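Local coordinates for phosphotriesterase homology protein (Escherichia coli, PDB 1BF6) that hydrolyses phosphorylated glyceryl acetates and some aromatic acetates and propionates as a dizinc enzyme of the phosphotriesterase family, at residues 31-34 with 35-39; 83-86 with 87-90; 93-96 with 97-101; 161-164 with 165-168; 214-217 with 218-222. One frame throughout, in Å; residues are numbered along the deposited sequence.

All five contacts are local, each made where a loop runs into a helix or round a turn in the TIM-barrel chain. Contacts 1, 4 and 5 are partly buried and lie at the first turns of helices 32-44, 164-173 and 218-230. Contacts 2 and 3 sit at the surface, both against helix 134-150, their centres about 13 Å apart; contact 2 nevertheless has the side chain of Tyr83 about 4 Å from a zinc ion. Their chemistry differs with place: a sulfur over a ring in contact 1, an edge-to-face ring pair in a 3-10 turn in contact 2, a capping box in contact 3, a methionine against a carboxylate in contact 4, a guanidinium held by carbonyl and carboxylate in contact 5.

Contact 1 of 5, residues 31-34 with 35-39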
loop_
_atom_site.group_PDB
_atom_site.type_symbol
_atom_site.label_atom_id
_atom_site.label_comp_id
_atom_site.label_asym_id
_atom_site.label_seq_id
_atom_site.Cartn_x
_atom_site.Cartn_y
_atom_site.Cartn_z
ATOM N N GLN A 31 3.167 -18.137 -4.408
ATOM C CA GLN A 31 3.383 -18.941 -5.608
ATOM C C GLN A 31 4.288 -18.203 -6.578
ATOM O O GLN A 31 3.842 -17.425 -7.421
ATOM C CB GLN A 31 2.043 -19.313 -6.227
ATOM C CG GLN A 31 1.145 -20.051 -5.230
ATOM C CD GLN A 31 -0.151 -20.543 -5.837
ATOM O OE1 GLN A 31 -1.052 -19.761 -6.118
ATOM N NE2 GLN A 31 -0.260 -21.857 -6.015
ATOM N N TYR A 32 5.576 -18.477 -6.432
ATOM C CA TYR A 32 6.624 -17.844 -7.201
ATOM C C TYR A 32 6.444 -17.706 -8.709
ATOM O O TYR A 32 6.485 -16.589 -9.229
ATOM C CB TYR A 32 7.959 -18.514 -6.902
ATOM C CG TYR A 32 9.131 -17.774 -7.491
ATOM C CD1 TYR A 32 9.461 -16.488 -7.050
ATOM C CD2 TYR A 32 9.910 -18.353 -8.490
ATOM C CE1 TYR A 32 10.539 -15.803 -7.595
ATOM C CE2 TYR A 32 10.989 -17.682 -9.038
ATOM C CZ TYR A 32 11.301 -16.406 -8.586
ATOM O OH TYR A 32 12.388 -15.756 -9.116
ATOM N N ALA A 33 6.316 -18.830 -9.412
ATOM C CA ALA A 33 6.156 -18.802 -10.866
ATOM C C ALA A 33 4.994 -17.905 -11.288
ATOM O O ALA A 33 5.157 -17.040 -12.152
ATOM C CB ALA A 33 5.978 -20.221 -11.414
ATOM N N PHE A 34 3.844 -18.079 -10.647
ATOM C CA PHE A 34 2.665 -17.279 -10.955
ATOM C C PHE A 34 2.896 -15.794 -10.705
ATOM O O PHE A 34 2.482 -14.959 -11.510
ATOM C CB PHE A 34 1.467 -17.724 -10.122
ATOM C CG PHE A 34 0.989 -19.109 -10.429
ATOM C CD1 PHE A 34 1.416 -19.776 -11.566
ATOM C CD2 PHE A 34 0.088 -19.736 -9.577
ATOM C CE1 PHE A 34 0.952 -21.047 -11.852
ATOM C CE2 PHE A 34 -0.385 -21.011 -9.853
ATOM C CZ PHE A 34 0.050 -21.664 -10.993
ATOM N N ILE A 35 3.524 -15.462 -9.576
ATOM C CA ILE A 35 3.781 -14.061 -9.245
ATOM C C ILE A 35 4.754 -13.435 -10.242
ATOM O O ILE A 35 4.541 -12.306 -10.670
ATOM C CB ILE A 35 4.194 -13.863 -7.739
ATOM C CG1 ILE A 35 2.923 -13.428 -6.955
ATOM C CG2 ILE A 35 5.263 -12.775 -7.605
ATOM C CD1 ILE A 35 1.789 -12.759 -7.779
ATOM N N CYS A 36 5.778 -14.181 -10.652
ATOM C CA CYS A 36 6.729 -13.698 -11.655
ATOM C C CYS A 36 6.011 -13.444 -12.993
ATOM O O CYS A 36 6.286 -12.457 -13.670
ATOM C CB CYS A 36 7.852 -14.707 -11.880
ATOM S SG CYS A 36 9.110 -14.732 -10.590
ATOM N N GLN A 37 5.092 -14.333 -13.371
ATOM C CA GLN A 37 4.349 -14.170 -14.624
ATOM C C GLN A 37 3.488 -12.907 -14.564
ATOM O O GLN A 37 3.406 -12.158 -15.547
ATOM C CB GLN A 37 3.481 -15.407 -14.905
ATOM C CG GLN A 37 4.287 -16.648 -15.317
ATOM C CD GLN A 37 3.577 -17.977 -15.012
ATOM O OE1 GLN A 37 2.339 -18.058 -14.959
ATOM N NE2 GLN A 37 4.368 -19.024 -14.800
ATOM N N GLU A 38 2.885 -12.652 -13.401
ATOM C CA GLU A 38 2.054 -11.466 -13.203
ATOM C C GLU A 38 2.891 -10.189 -13.307
ATOM O O GLU A 38 2.409 -9.164 -13.782
ATOM C CB GLU A 38 1.369 -11.516 -11.840
ATOM C CG GLU A 38 0.381 -12.679 -11.669
ATOM C CD GLU A 38 -1.044 -12.346 -12.098
ATOM O OE1 GLU A 38 -1.335 -11.186 -12.468
ATOM O OE2 GLU A 38 -1.897 -13.257 -12.035
ATOM N N MET A 39 4.142 -10.246 -12.851
ATOM C CA MET A 39 5.011 -9.069 -12.912
ATOM C C MET A 39 5.412 -8.813 -14.359
ATOM O O MET A 39 5.498 -7.667 -14.777
ATOM C CB MET A 39 6.241 -9.221 -12.002
ATOM C CG MET A 39 5.910 -9.301 -10.500
ATOM S SD MET A 39 4.955 -7.927 -9.817
ATOM C CE MET A 39 3.309 -8.697 -9.564
#
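Cys36 rests its sulfur on the ring of Tyr32, one helical turn earlier, a sulfur-aromatic contact in the first turn of helix 32-44 in this TIM-barrel enzyme. The helix starts at Gln31, the N-cap residue, whose O takes the N-H of Ile35 at 2.9 Å. Cys36 N in turn donates to Tyr32 O.

Along the Gln37 side chain, CB lies against the carbonyl oxygens of both Ala33 and Phe34. CG comes closer to the first of these, 3.3 Å from Ala33 O, and CD stays beside the same oxygen. At the amide the two branches part: NE2 stays near Ala33 O without bonding to it and passes Ala33 CB at 3.9 Å, while OE1 comes up beside Phe34 CD1, also at 3.9 Å. The Phe34 and Gln37 side chains run alongside each other, with ring and amide planes 64° apart.

On the Tyr32 side, the phenol belongs to the packing against helix 62-72, where Phe64 meets it edge-to-face. With CG anti to the backbone N (chi1 -171°), the ring stands where Cys36 can reach one face. SG lies 3.6 Å from the ring centroid, shifted toward the hydroxyl-bearing end, and its closest ring atom is Tyr32 CZ at 3.4 Å.

Contact 2 of 5, residues 83-86 with 87-90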
loop_
_atom_site.group_PDB
_atom_site.type_symbol
_atom_site.label_atom_id
_atom_site.label_comp_id
_atom_site.label_asym_id
_atom_site.label_seq_id
_atom_site.Cartn_x
_atom_site.Cartn_y
_atom_site.Cartn_z
ATOM N N TYR A 83 1.198 -4.442 11.474
ATOM C CA TYR A 83 -0.122 -4.432 10.842
ATOM C C TYR A 83 -1.311 -3.787 11.560
ATOM O O TYR A 83 -1.609 -2.621 11.334
ATOM C CB TYR A 83 -0.429 -5.859 10.391
ATOM C CG TYR A 83 -1.571 -6.008 9.409
ATOM C CD1 TYR A 83 -1.947 -4.966 8.567
ATOM C CD2 TYR A 83 -2.279 -7.209 9.337
ATOM C CE1 TYR A 83 -3.005 -5.115 7.680
ATOM C CE2 TYR A 83 -3.327 -7.372 8.457
ATOM C CZ TYR A 83 -3.693 -6.324 7.634
ATOM O OH TYR A 83 -4.770 -6.495 6.799
ATOM N N GLN A 84 -2.077 -4.571 12.312
ATOM C CA GLN A 84 -3.216 -4.053 13.063
ATOM C C GLN A 84 -3.391 -4.907 14.316
ATOM O O GLN A 84 -2.785 -5.978 14.437
ATOM C CB GLN A 84 -4.504 -4.012 12.235
ATOM C CG GLN A 84 -4.868 -5.308 11.574
ATOM C CD GLN A 84 -6.218 -5.235 10.911
ATOM O OE1 GLN A 84 -7.219 -4.926 11.552
ATOM N NE2 GLN A 84 -6.256 -5.519 9.615
ATOM N N ASP A 85 -4.211 -4.411 15.230
ATOM C CA ASP A 85 -4.436 -5.053 16.523
ATOM C C ASP A 85 -4.580 -6.570 16.548
ATOM O O ASP A 85 -3.796 -7.261 17.210
ATOM C CB ASP A 85 -5.597 -4.402 17.255
ATOM C CG ASP A 85 -5.504 -4.610 18.743
ATOM O OD1 ASP A 85 -4.766 -3.845 19.406
ATOM O OD2 ASP A 85 -6.113 -5.577 19.244
ATOM N N ALA A 86 -5.525 -7.085 15.768
ATOM C CA ALA A 86 -5.778 -8.522 15.723
ATOM C C ALA A 86 -4.616 -9.383 15.234
ATOM O O ALA A 86 -4.538 -10.561 15.577
ATOM C CB ALA A 86 -7.033 -8.797 14.904
ATOM N N PHE A 87 -3.692 -8.790 14.472
ATOM C CA PHE A 87 -2.550 -9.522 13.930
ATOM C C PHE A 87 -1.199 -9.262 14.611
ATOM O O PHE A 87 -0.193 -9.868 14.234
ATOM C CB PHE A 87 -2.409 -9.248 12.424
ATOM C CG PHE A 87 -3.596 -9.681 11.601
ATOM C CD1 PHE A 87 -4.802 -8.989 11.666
ATOM C CD2 PHE A 87 -3.501 -10.778 10.756
ATOM C CE1 PHE A 87 -5.901 -9.385 10.901
ATOM C CE2 PHE A 87 -4.598 -11.186 9.982
ATOM C CZ PHE A 87 -5.793 -10.487 10.058
ATOM N N PHE A 88 -1.167 -8.384 15.611
ATOM C CA PHE A 88 0.099 -8.064 16.292
ATOM C C PHE A 88 0.725 -9.215 17.086
ATOM O O PHE A 88 0.012 -9.984 17.740
ATOM C CB PHE A 88 -0.082 -6.929 17.313
ATOM C CG PHE A 88 -0.328 -5.564 16.725
ATOM C CD1 PHE A 88 0.239 -5.177 15.504
ATOM C CD2 PHE A 88 -1.101 -4.638 17.434
ATOM C CE1 PHE A 88 0.037 -3.880 15.004
ATOM C CE2 PHE A 88 -1.309 -3.347 16.948
ATOM C CZ PHE A 88 -0.739 -2.964 15.727
ATOM N N PRO A 89 2.061 -9.366 17.013
ATOM C CA PRO A 89 2.712 -10.431 17.788
ATOM C C PRO A 89 2.601 -9.932 19.245
ATOM O O PRO A 89 2.316 -8.747 19.479
ATOM C CB PRO A 89 4.172 -10.358 17.327
ATOM C CG PRO A 89 4.082 -9.782 15.950
ATOM C CD PRO A 89 3.012 -8.737 16.074
ATOM N N GLU A 90 2.815 -10.820 20.212
ATOM C CA GLU A 90 2.735 -10.459 21.633
ATOM C C GLU A 90 3.653 -9.300 22.019
ATOM O O GLU A 90 3.272 -8.433 22.803
ATOM C CB GLU A 90 3.098 -11.671 22.509
ATOM C CG GLU A 90 2.249 -12.927 22.267
ATOM C CD GLU A 90 0.805 -12.785 22.743
ATOM O OE1 GLU A 90 0.473 -11.753 23.377
ATOM O OE2 GLU A 90 0.001 -13.719 22.490
#
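Gln84 O takes the N-H of Phe87 at 3.0 Å and at the same time lies under the ring of Phe88, 3.2 Å from the ring plane and over its centre. The Phe87 N-H comes from above the carbonyl plane, 43° out of it, so the bond is made off the lone pairs. A second, longer bond follows one residue on, from Phe88 N to Asp85 O at 3.3 Å.

These two i to i+3 bonds wind the chain into a short 3-10 turn, in the loop that leaves strand 75-80 of the TIM barrel on the side of the zinc site. The side chain of Tyr83, at the start of the turn, is about 4 Å from a zinc ion and packs edge-to-face with the zinc ligand His157.

Tyr83 also turns its edge to the face of Phe87 in a T-shaped pair, ring centroids 5.0 Å apart and planes at 59°. CE2 sits over the middle of the Phe87 ring, while CD2 comes closest, 3.6 Å from Phe87 CG. Gln84 runs alongside the same phenylalanine, its CG 3.7 Å from Phe87 CD1.

Phe88 lies flat on the peptide between Gln84 and Asp85, and beyond the turn it packs on Leu135 and Val139 of helix 134-150. Replacing this ring with the methyl of an alanine is likely to strip the peptide of its aromatic cover and leave a gap on the side of helix 134-150. Asp85 N, also over the Phe88 ring but nearer its rim, is hydrogen-bonded to Glu136.

Contact 3 of 5, residues 93-96 with 97-101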
loop_
_atom_site.group_PDB
_atom_site.type_symbol
_atom_site.label_atom_id
_atom_site.label_comp_id
_atom_site.label_asym_id
_atom_site.label_seq_id
_atom_site.Cartn_x
_atom_site.Cartn_y
_atom_site.Cartn_z
ATOM N N ALA A 93 3.047 -5.289 22.578
ATOM C CA ALA A 93 2.607 -4.757 23.865
ATOM C C ALA A 93 3.747 -4.654 24.888
ATOM O O ALA A 93 3.802 -3.696 25.653
ATOM C CB ALA A 93 1.468 -5.604 24.437
ATOM N N THR A 94 4.658 -5.627 24.873
ATOM C CA THR A 94 5.761 -5.670 25.832
ATOM C C THR A 94 6.986 -4.831 25.502
ATOM O O THR A 94 7.737 -4.444 26.404
ATOM C CB THR A 94 6.181 -7.110 26.147
ATOM O OG1 THR A 94 6.677 -7.754 24.966
ATOM C CG2 THR A 94 4.998 -7.885 26.716
ATOM N N ARG A 95 7.216 -4.562 24.217
ATOM C CA ARG A 95 8.343 -3.705 23.847
ATOM C C ARG A 95 7.898 -2.249 24.016
ATOM O O ARG A 95 6.698 -1.957 24.067
ATOM C CB ARG A 95 8.790 -3.969 22.405
ATOM C CG ARG A 95 9.521 -5.279 22.257
ATOM C CD ARG A 95 9.926 -5.554 20.844
ATOM N NE ARG A 95 10.405 -6.923 20.707
ATOM C CZ ARG A 95 10.808 -7.470 19.566
ATOM N NH1 ARG A 95 10.802 -6.762 18.441
ATOM N NH2 ARG A 95 11.186 -8.740 19.542
ATOM N N SER A 96 8.856 -1.347 24.193
ATOM C CA SER A 96 8.524 0.068 24.343
ATOM C C SER A 96 8.400 0.663 22.942
ATOM O O SER A 96 8.953 0.118 21.974
ATOM C CB SER A 96 9.647 0.800 25.078
ATOM O OG SER A 96 10.801 0.893 24.248
ATOM N N VAL A 97 7.716 1.797 22.849
ATOM C CA VAL A 97 7.553 2.487 21.572
ATOM C C VAL A 97 8.926 2.774 20.931
ATOM O O VAL A 97 9.071 2.700 19.714
ATOM C CB VAL A 97 6.689 3.774 21.740
ATOM C CG1 VAL A 97 7.373 4.779 22.660
ATOM C CG2 VAL A 97 6.381 4.402 20.389
ATOM N N GLN A 98 9.946 3.028 21.761
ATOM C CA GLN A 98 11.305 3.291 21.271
ATOM C C GLN A 98 11.913 2.048 20.616
ATOM O O GLN A 98 12.619 2.140 19.607
ATOM C CB GLN A 98 12.235 3.755 22.414
ATOM C CG GLN A 98 11.987 5.165 22.919
ATOM C CD GLN A 98 10.865 5.253 23.933
ATOM O OE1 GLN A 98 10.395 4.240 24.478
ATOM N NE2 GLN A 98 10.428 6.476 24.201
ATOM N N GLU A 99 11.675 0.883 21.209
ATOM C CA GLU A 99 12.205 -0.351 20.642
ATOM C C GLU A 99 11.520 -0.630 19.295
ATOM O O GLU A 99 12.181 -1.034 18.331
ATOM C CB GLU A 99 12.019 -1.519 21.616
ATOM C CG GLU A 99 13.003 -1.502 22.800
ATOM C CD GLU A 99 12.638 -2.487 23.898
ATOM O OE1 GLU A 99 11.443 -2.620 24.212
ATOM O OE2 GLU A 99 13.554 -3.121 24.461
ATOM N N LEU A 100 10.212 -0.371 19.221
ATOM C CA LEU A 100 9.468 -0.583 17.969
ATOM C C LEU A 100 10.047 0.336 16.873
ATOM O O LEU A 100 10.347 -0.124 15.768
ATOM C CB LEU A 100 7.966 -0.341 18.169
ATOM C CG LEU A 100 7.238 -1.293 19.141
ATOM C CD1 LEU A 100 5.767 -0.944 19.238
ATOM C CD2 LEU A 100 7.432 -2.757 18.732
ATOM N N ALA A 101 10.279 1.608 17.216
ATOM C CA ALA A 101 10.863 2.577 16.276
ATOM C C ALA A 101 12.268 2.171 15.831
ATOM O O ALA A 101 12.604 2.278 14.656
ATOM C CB ALA A 101 10.890 3.969 16.885
HETATM O O HOH W 1 10.868 -3.839 18.156
#
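Ser96 has OG tucked between its backbone N and carbonyl carbon (chi1 70°), and Glu99 has CG beside its own N (chi1 -75°) with the chain extended beyond; together these torsions close a capping box at the start of helix 97-109. Ser96 is the N-cap: its OG accepts from Glu99 N at 3.2 Å. In return the Glu99 carboxylate reaches back, and OE1 takes the Ser96 N-H at 2.9 Å on its anti lone pair, in a nearly straight bond (166°). Each residue thus satisfies a backbone N-H of the other. The first helical bond, Leu100 N to Ser96 O, follows the same turn, and a weak one from Ser96 OG goes to Gln98 OE1.

The box joins helix 91-94 to helix 97-109 at the surface of the barrel, where Val97 and Leu100 pack on Ala142 of helix 134-150. Arg95 lies across Glu99 at about a right angle, and its CB touches the carboxylate at Glu99 OE1, 3.5 Å away. The guanidinium goes elsewhere: NH2 is hydrogen-bonded to a glycerol, probably from the crystallisation liquor, and NH1 donates to a water. That water lies 2.9 Å from Arg95 NH1 and gives a weak hydrogen bond to Glu99 O, 3.1 Å away.

Contact 4 of 5, residues 161-164 with 165-168; sequences STMG and LEQL. With SO4 (sulfate ion), chain E.
Met163 folds back over Glu166 at the N-terminus of helix 164-173, which follows strand 154-157 in the TIM barrel. Met163 is the N-cap residue, and the tight part of the contact is the backbone turn behind it. Met163 O takes the N-H of Gln167 at 2.9 Å, and Gly164 O takes that of Leu168 at 3.1 Å. Against the same carbonyls lie aliphatic carbons: Gln167 CG is 3.2 Å from Met163 O, and Leu168 CG packs against Gly164 O. This inner side is buried. The Gln167 amide is held by Thr156, Thr127 and the backbone O of the zinc ligand His157, while Leu168 packs on Val181 and Val183 of the neighbouring strand.

The outer side is more open to solvent, and the Met163 methyl makes the looser contact there. Met163 is bent at both chi2 (-49°) and chi3 (-77°), which curls CE round to within 3.7 Å of Glu166 CG. The exposed glutamate is itself bent at chi2, bringing its carboxylate back beside the Met163 backbone; the one close point on this side is Glu166 OE1, 3.1 Å from Met163 CA. With an alanine at Met163 the thioether arm is gone, and Glu166 is likely to lose the methyl that packs on its CG and CD.

On this side too a sulfate, probably from the crystallisation liquor, is bound by the loop before the helix and by Lys189. Met163 N donates to its O2 at 2.8 Å in a nearly straight bond (163°), and Met163 SD lies 3.7 Å from the same oxygen.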
loop_
_atom_site.group_PDB
_atom_site.type_symbol
_atom_site.label_atom_id
_atom_site.label_comp_id
_atom_site.label_asym_id
_atom_site.label_seq_id
_atom_site.Cartn_x
_atom_site.Cartn_y
_atom_site.Cartn_z
ATOM N N SER A 161 -12.189 1.718 5.060
ATOM C CA SER A 161 -12.125 3.168 4.875
ATOM C C SER A 161 -12.470 4.008 6.101
ATOM O O SER A 161 -12.983 5.119 5.966
ATOM C CB SER A 161 -13.002 3.578 3.680
ATOM O OG SER A 161 -12.624 2.845 2.525
ATOM N N THR A 162 -12.177 3.484 7.295
ATOM C CA THR A 162 -12.466 4.214 8.539
ATOM C C THR A 162 -11.184 4.673 9.241
ATOM O O THR A 162 -10.129 4.077 9.055
ATOM C CB THR A 162 -13.238 3.344 9.580
ATOM O OG1 THR A 162 -12.406 2.252 10.004
ATOM C CG2 THR A 162 -14.533 2.811 8.993
ATOM N N MET A 163 -11.310 5.744 10.028
ATOM C CA MET A 163 -10.227 6.299 10.850
ATOM C C MET A 163 -9.057 7.005 10.162
ATOM O O MET A 163 -8.072 7.337 10.824
ATOM C CB MET A 163 -9.677 5.223 11.807
ATOM C CG MET A 163 -10.757 4.430 12.555
ATOM S SD MET A 163 -12.007 5.449 13.317
ATOM C CE MET A 163 -11.090 6.030 14.747
ATOM N N GLY A 164 -9.164 7.257 8.856
ATOM C CA GLY A 164 -8.096 7.933 8.143
ATOM C C GLY A 164 -7.747 9.296 8.726
ATOM O O GLY A 164 -6.568 9.581 8.951
ATOM N N LEU A 165 -8.749 10.128 8.994
ATOM C CA LEU A 165 -8.495 11.453 9.551
ATOM C C LEU A 165 -7.823 11.349 10.930
ATOM O O LEU A 165 -6.914 12.133 11.246
ATOM C CB LEU A 165 -9.785 12.275 9.615
ATOM C CG LEU A 165 -10.322 12.751 8.251
ATOM C CD1 LEU A 165 -11.719 13.343 8.415
ATOM C CD2 LEU A 165 -9.365 13.774 7.645
ATOM N N GLU A 166 -8.232 10.344 11.710
ATOM C CA GLU A 166 -7.672 10.094 13.044
ATOM C C GLU A 166 -6.206 9.680 12.948
ATOM O O GLU A 166 -5.380 10.088 13.780
ATOM C CB GLU A 166 -8.477 9.013 13.778
ATOM C CG GLU A 166 -9.821 9.494 14.330
ATOM C CD GLU A 166 -10.949 9.496 13.308
ATOM O OE1 GLU A 166 -10.739 9.099 12.141
ATOM O OE2 GLU A 166 -12.062 9.895 13.688
ATOM N N GLN A 167 -5.879 8.884 11.928
ATOM C CA GLN A 167 -4.501 8.453 11.709
ATOM C C GLN A 167 -3.634 9.675 11.408
ATOM O O GLN A 167 -2.501 9.765 11.871
ATOM C CB GLN A 167 -4.386 7.512 10.505
ATOM C CG GLN A 167 -5.101 6.172 10.626
ATOM C CD GLN A 167 -4.899 5.299 9.392
ATOM O OE1 GLN A 167 -4.442 5.770 8.353
ATOM N NE2 GLN A 167 -5.213 4.019 9.515
ATOM N N LEU A 168 -4.156 10.580 10.576
ATOM C CA LEU A 168 -3.410 11.781 10.185
ATOM C C LEU A 168 -3.186 12.727 11.360
ATOM O O LEU A 168 -2.096 13.288 11.498
ATOM C CB LEU A 168 -4.115 12.508 9.031
ATOM C CG LEU A 168 -4.204 11.744 7.696
ATOM C CD1 LEU A 168 -4.871 12.639 6.656
ATOM C CD2 LEU A 168 -2.820 11.326 7.233
HETATM S S SO4 E . -15.138 6.875 9.510
HETATM O O1 SO4 E . -16.294 6.102 9.958
HETATM O O2 SO4 E . -13.952 6.620 10.442
HETATM O O3 SO4 E . -14.680 6.489 8.076
HETATM O O4 SO4 E . -15.518 8.355 9.470
#

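Contact 5 of 5, residues 214-217 with 218-222; sequences SYYP and DEKRI. With SO4 (sulfate ion), chain F.
Pro217 O accepts two backbone N-H groups where the loop after strand 204-207 turns into helix 218-230. Lys220 N gives the shorter bond, 2.9 Å to Pro217 O, but comes from well above the carbonyl plane; Arg221 N, at 3.2 Å from Pro217 O, lies in that plane. Pro217 is the N-cap residue, and its extended backbone (psi 139°) carries the loop into the first turn.

Tyr216 and Arg221 run antiparallel alongside each other, with ring and guanidinium planes 84° apart. Tyr216 CD2 lies over one face of the guanidinium, while Arg221 CG meets the edge of the ring. Arg221 NH1 reaches Tyr216 O at 2.7 Å, a weak, bent bond (129°), and also Asp218 OD1 at 2.9 Å, a salt bridge within the helix.

Lys220 crosses the tyrosine at about a right angle, its CB 3.4 Å from Tyr216 OH, and its CG packs on Pro217 CG at 3.6 Å. The hydroxyl itself is hydrogen-bonded to Asp190. Farther back in the loop, Tyr215 OH donates to a sulfate, probably from the crystallisation liquor, which Lys212 and Thr244 also bind.

Arg221 is buried, yet its charge is paired with two carboxylates, Asp218 at NH1 and Asp187 at NE, and Thr209 holds NH2. Such pairing would be expected to keep the guanidinium ionised and fixed in rotation, tying this helix start to the loops of the barrel.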
loop_
_atom_site.group_PDB
_atom_site.type_symbol
_atom_site.label_atom_id
_atom_site.label_comp_id
_atom_site.label_asym_id
_atom_site.label_seq_id
_atom_site.Cartn_x
_atom_site.Cartn_y
_atom_site.Cartn_z
ATOM N N SER A 214 -17.044 -6.973 -4.407
ATOM C CA SER A 214 -17.975 -7.555 -3.447
ATOM C C SER A 214 -17.954 -6.714 -2.168
ATOM O O SER A 214 -18.812 -6.854 -1.295
ATOM C CB SER A 214 -17.616 -9.012 -3.163
ATOM O OG SER A 214 -17.785 -9.791 -4.339
ATOM N N TYR A 215 -16.962 -5.836 -2.061
ATOM C CA TYR A 215 -16.844 -4.939 -0.913
ATOM C C TYR A 215 -17.447 -3.598 -1.306
ATOM O O TYR A 215 -18.245 -3.011 -0.572
ATOM C CB TYR A 215 -15.372 -4.707 -0.549
ATOM C CG TYR A 215 -14.669 -5.854 0.148
ATOM C CD1 TYR A 215 -15.312 -6.604 1.136
ATOM C CD2 TYR A 215 -13.332 -6.146 -0.138
ATOM C CE1 TYR A 215 -14.636 -7.611 1.827
ATOM C CE2 TYR A 215 -12.647 -7.144 0.540
ATOM C CZ TYR A 215 -13.300 -7.873 1.521
ATOM O OH TYR A 215 -12.615 -8.855 2.205
ATOM N N TYR A 216 -17.073 -3.141 -2.499
ATOM C CA TYR A 216 -17.512 -1.852 -3.029
ATOM C C TYR A 216 -17.321 -1.925 -4.549
ATOM O O TYR A 216 -16.317 -2.459 -5.019
ATOM C CB TYR A 216 -16.617 -0.766 -2.421
ATOM C CG TYR A 216 -17.048 0.658 -2.651
ATOM C CD1 TYR A 216 -18.223 1.154 -2.094
ATOM C CD2 TYR A 216 -16.251 1.525 -3.395
ATOM C CE1 TYR A 216 -18.591 2.489 -2.277
ATOM C CE2 TYR A 216 -16.605 2.848 -3.574
ATOM C CZ TYR A 216 -17.765 3.325 -3.018
ATOM O OH TYR A 216 -18.095 4.647 -3.192
ATOM N N PRO A 217 -18.273 -1.389 -5.331
ATOM C CA PRO A 217 -18.138 -1.444 -6.794
ATOM C C PRO A 217 -17.169 -0.465 -7.473
ATOM O O PRO A 217 -17.104 0.715 -7.117
ATOM C CB PRO A 217 -19.577 -1.255 -7.270
ATOM C CG PRO A 217 -20.160 -0.343 -6.243
ATOM C CD PRO A 217 -19.586 -0.840 -4.932
ATOM N N ASP A 218 -16.430 -0.970 -8.460
ATOM C CA ASP A 218 -15.481 -0.162 -9.241
ATOM C C ASP A 218 -16.171 1.057 -9.861
ATOM O O ASP A 218 -15.542 2.105 -10.046
ATOM C CB ASP A 218 -14.824 -0.985 -10.362
ATOM C CG ASP A 218 -13.632 -1.805 -9.890
ATOM O OD1 ASP A 218 -13.093 -1.561 -8.782
ATOM O OD2 ASP A 218 -13.214 -2.708 -10.645
ATOM N N GLU A 219 -17.450 0.906 -10.207
ATOM C CA GLU A 219 -18.221 2.004 -10.788
ATOM C C GLU A 219 -18.262 3.191 -9.821
ATOM O O GLU A 219 -18.220 4.353 -10.236
ATOM C CB GLU A 219 -19.651 1.547 -11.104
ATOM C CG GLU A 219 -20.531 2.659 -11.668
ATOM C CD GLU A 219 -21.973 2.221 -11.931
ATOM O OE1 GLU A 219 -22.323 1.058 -11.611
ATOM O OE2 GLU A 219 -22.760 3.049 -12.458
ATOM N N LYS A 220 -18.353 2.889 -8.528
ATOM C CA LYS A 220 -18.383 3.928 -7.509
ATOM C C LYS A 220 -16.989 4.490 -7.232
ATOM O O LYS A 220 -16.860 5.655 -6.874
ATOM C CB LYS A 220 -19.062 3.426 -6.244
ATOM C CG LYS A 220 -20.544 3.200 -6.437
ATOM C CD LYS A 220 -21.255 2.897 -5.137
ATOM C CE LYS A 220 -22.756 2.779 -5.386
ATOM N NZ LYS A 220 -23.537 2.657 -4.124
ATOM N N ARG A 221 -15.957 3.668 -7.416
ATOM C CA ARG A 221 -14.574 4.125 -7.256
ATOM C C ARG A 221 -14.337 5.143 -8.388
ATOM O O ARG A 221 -13.774 6.222 -8.172
ATOM C CB ARG A 221 -13.573 2.961 -7.398
ATOM C CG ARG A 221 -13.619 1.910 -6.277
ATOM C CD ARG A 221 -12.486 0.901 -6.421
ATOM N NE ARG A 221 -12.445 0.004 -5.267
ATOM C CZ ARG A 221 -13.205 -1.082 -5.113
ATOM N NH1 ARG A 221 -14.068 -1.451 -6.056
ATOM N NH2 ARG A 221 -13.184 -1.739 -3.957
ATOM N N ILE A 222 -14.808 4.803 -9.590
ATOM C CA ILE A 222 -14.669 5.683 -10.751
ATOM C C ILE A 222 -15.382 7.017 -10.505
ATOM O O ILE A 222 -14.817 8.078 -10.787
ATOM C CB ILE A 222 -15.166 4.972 -12.062
ATOM C CG1 ILE A 222 -14.091 3.982 -12.532
ATOM C CG2 ILE A 222 -15.485 5.992 -13.156
ATOM C CD1 ILE A 222 -14.547 3.036 -13.630
HETATM S S SO4 F . -9.161 -9.627 1.268
HETATM O O1 SO4 F . -10.182 -10.585 1.685
HETATM O O2 SO4 F . -7.790 -10.148 1.687
HETATM O O3 SO4 F . -9.118 -9.420 -0.272
HETATM O O4 SO4 F . -9.466 -8.266 1.887
#